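Local coordinates for protein esterase (Staphylococcus aureus subsp. aureus USA300_TCH1516, PDB 3D7R) that probably hydrolyses ester bonds, as a putative esterase of the alpha/beta hydrolase fold whose substrate is not established, at residues Lys62-Pro67 and Ala108-Pro113. Residues are numbered along the deposited sequence; the frame is centred on the assembly and turned at random.
Sequences KKHKQP and ALQPSP. With DMS (dimethyl sulfoxide), chain O; DMS (dimethyl sulfoxide), chain I.
The imidazole of His-64 carries one face against the ring of Pro-111 in a CH-pi contact: CD of Pro-111 sits 3.7 Å from the centroid of the His-64 ring, 20° off the normal and displaced toward the rim on the NE2 and CE1 side. CE1 of His-64 also comes within 3.3 Å of the carbonyl O of Pro-111, while CB of Gln-110 approaches ND1 of His-64 obliquely at 3.8 Å. Oblique too is the O of a dimethyl sulfoxide, probably from the crystallisation liquor, 3.5 Å from ND1 of His-64; this O accepts a hydrogen bond from N of Lys-65 (2.9 Å). With CG anti to the backbone N (chi1 -174°), the His-64 ring is directed toward Gln-110 and Pro-111. It also meets the Trp-116 ring, planes about 30° apart, and a hydrogen bond between NE2 of His-64 and NE1 of Trp-116 helps to fix its rotation. Farther along, CG of Pro-67 and CB of Pro-113 touch at 3.6 Å.

No direct hydrogen bond joins the two loops, an example of ring packing supplemented by solvent: one water donates to O of Lys-62 and accepts from NE2 of Gln-110, whose OE1 is held by Lys-137.

This surface contact brings the loop between helix 46-61 and strand 75-81 against residues 108-113, which lead from the loop after strand 98-102 into helix 113-126, with Ser-112 as N-cap; Trp-116 of that helix touches both segments.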
loop_
_atom_site.group_PDB
_atom_site.type_symbol
_atom_site.label_atom_id
_atom_site.label_comp_id
_atom_site.label_asym_id
_atom_site.label_seq_id
_atom_site.Cartn_x
_atom_site.Cartn_y
_atom_site.Cartn_z
ATOM N N LYS A 62 12.299 -11.895 -11.870
ATOM C CA LYS A 62 11.875 -11.705 -13.261
ATOM C C LYS A 62 11.391 -10.270 -13.493
ATOM O O LYS A 62 10.835 -9.643 -12.591
ATOM C CB LYS A 62 10.769 -12.702 -13.628
ATOM C CG LYS A 62 11.246 -14.139 -13.568
ATOM C CD LYS A 62 10.110 -15.107 -13.616
ATOM C CE LYS A 62 10.654 -16.522 -13.731
ATOM N NZ LYS A 62 9.556 -17.532 -13.695
ATOM N N LYS A 63 11.594 -9.757 -14.702
ATOM C CA LYS A 63 11.078 -8.433 -15.007
ATOM C C LYS A 63 9.553 -8.450 -14.893
ATOM O O LYS A 63 8.890 -9.322 -15.428
ATOM C CB LYS A 63 11.546 -7.949 -16.386
ATOM C CG LYS A 63 13.035 -7.531 -16.395
ATOM C CD LYS A 63 13.286 -6.339 -15.445
ATOM C CE LYS A 63 14.690 -5.779 -15.582
ATOM N NZ LYS A 63 15.086 -5.060 -14.328
ATOM N N HIS A 64 9.007 -7.494 -14.158
ATOM C CA HIS A 64 7.564 -7.387 -14.017
ATOM C C HIS A 64 6.957 -6.788 -15.292
ATOM O O HIS A 64 7.470 -5.812 -15.826
ATOM C CB HIS A 64 7.212 -6.521 -12.815
ATOM C CG HIS A 64 5.744 -6.483 -12.523
ATOM N ND1 HIS A 64 5.044 -7.586 -12.081
ATOM C CD2 HIS A 64 4.838 -5.482 -12.638
ATOM C CE1 HIS A 64 3.771 -7.262 -11.923
ATOM N NE2 HIS A 64 3.622 -5.990 -12.248
ATOM N N LYS A 65 5.864 -7.376 -15.760
ATOM C CA LYS A 65 5.257 -6.983 -17.034
ATOM C C LYS A 65 3.783 -6.640 -16.847
ATOM O O LYS A 65 3.124 -7.233 -16.019
ATOM C CB LYS A 65 5.395 -8.140 -18.031
ATOM C CG LYS A 65 6.774 -8.235 -18.695
ATOM C CD LYS A 65 6.929 -9.543 -19.453
ATOM C CE LYS A 65 8.295 -9.615 -20.147
ATOM N NZ LYS A 65 8.317 -10.630 -21.234
ATOM N N GLN A 66 3.259 -5.687 -17.616
ATOM C CA GLN A 66 1.802 -5.472 -17.619
ATOM C C GLN A 66 1.060 -6.765 -17.993
ATOM O O GLN A 66 1.582 -7.571 -18.746
ATOM C CB GLN A 66 1.390 -4.311 -18.543
ATOM C CG GLN A 66 1.675 -4.463 -20.005
ATOM C CD GLN A 66 1.309 -3.184 -20.784
ATOM O OE1 GLN A 66 0.181 -2.682 -20.695
ATOM N NE2 GLN A 66 2.280 -2.651 -21.534
ATOM N N PRO A 67 -0.145 -6.981 -17.442
ATOM C CA PRO A 67 -0.897 -8.183 -17.828
ATOM C C PRO A 67 -1.122 -8.198 -19.345
ATOM O O PRO A 67 -1.464 -7.166 -19.925
ATOM C CB PRO A 67 -2.238 -8.007 -17.093
ATOM C CG PRO A 67 -1.919 -7.106 -15.981
ATOM C CD PRO A 67 -0.873 -6.170 -16.455
ATOM N N ALA A 108 6.401 -9.423 -0.620
ATOM C CA ALA A 108 6.783 -10.720 -1.189
ATOM C C ALA A 108 6.201 -10.924 -2.587
ATOM O O ALA A 108 6.816 -11.594 -3.439
ATOM C CB ALA A 108 6.316 -11.863 -0.269
ATOM N N LEU A 109 4.993 -10.394 -2.793
ATOM C CA LEU A 109 4.292 -10.449 -4.077
ATOM C C LEU A 109 4.534 -9.196 -4.911
ATOM O O LEU A 109 4.679 -8.107 -4.377
ATOM C CB LEU A 109 2.779 -10.576 -3.852
ATOM C CG LEU A 109 2.297 -11.825 -3.113
ATOM C CD1 LEU A 109 0.789 -11.721 -2.874
ATOM C CD2 LEU A 109 2.652 -13.087 -3.914
ATOM N N GLN A 110 4.550 -9.365 -6.223
ATOM C CA GLN A 110 4.614 -8.247 -7.146
ATOM C C GLN A 110 3.187 -7.725 -7.361
ATOM O O GLN A 110 2.219 -8.308 -6.805
ATOM C CB GLN A 110 5.258 -8.697 -8.470
ATOM C CG GLN A 110 6.703 -9.170 -8.352
ATOM C CD GLN A 110 7.716 -8.060 -8.023
ATOM O OE1 GLN A 110 7.430 -7.121 -7.278
ATOM N NE2 GLN A 110 8.930 -8.209 -8.547
ATOM N N PRO A 111 3.028 -6.610 -8.121
ATOM C CA PRO A 111 1.666 -6.139 -8.344
ATOM C C PRO A 111 0.749 -7.156 -9.022
ATOM O O PRO A 111 1.154 -7.875 -9.938
ATOM C CB PRO A 111 1.849 -4.911 -9.245
ATOM C CG PRO A 111 3.232 -4.439 -8.945
ATOM C CD PRO A 111 4.015 -5.712 -8.750
ATOM N N SER A 112 -0.488 -7.183 -8.539
ATOM C CA SER A 112 -1.571 -7.961 -9.112
ATOM C C SER A 112 -1.983 -7.333 -10.428
ATOM O O SER A 112 -1.821 -6.136 -10.593
ATOM C CB SER A 112 -2.754 -7.884 -8.142
ATOM O OG SER A 112 -3.889 -8.456 -8.720
ATOM N N PRO A 113 -2.553 -8.125 -11.361
ATOM C CA PRO A 113 -3.167 -7.511 -12.539
ATOM C C PRO A 113 -4.289 -6.538 -12.161
ATOM O O PRO A 113 -4.554 -5.591 -12.915
ATOM C CB PRO A 113 -3.735 -8.712 -13.315
ATOM C CG PRO A 113 -3.781 -9.826 -12.331
ATOM C CD PRO A 113 -2.657 -9.596 -11.387
HETATM S S DMS O . 6.261 -11.114 -15.504
HETATM O O DMS O . 5.240 -9.966 -14.574
HETATM C C1 DMS O . 6.948 -12.367 -14.381
HETATM C C2 DMS O . 5.224 -12.167 -16.567
HETATM S S DMS I . -6.519 -10.765 -7.067
HETATM O O DMS I . -5.438 -9.360 -6.908
HETATM C C1 DMS I . -8.142 -10.281 -6.418
HETATM C C2 DMS I . -6.970 -10.997 -8.810
HETATM O O HOH W 1 8.829 -10.352 -10.945
#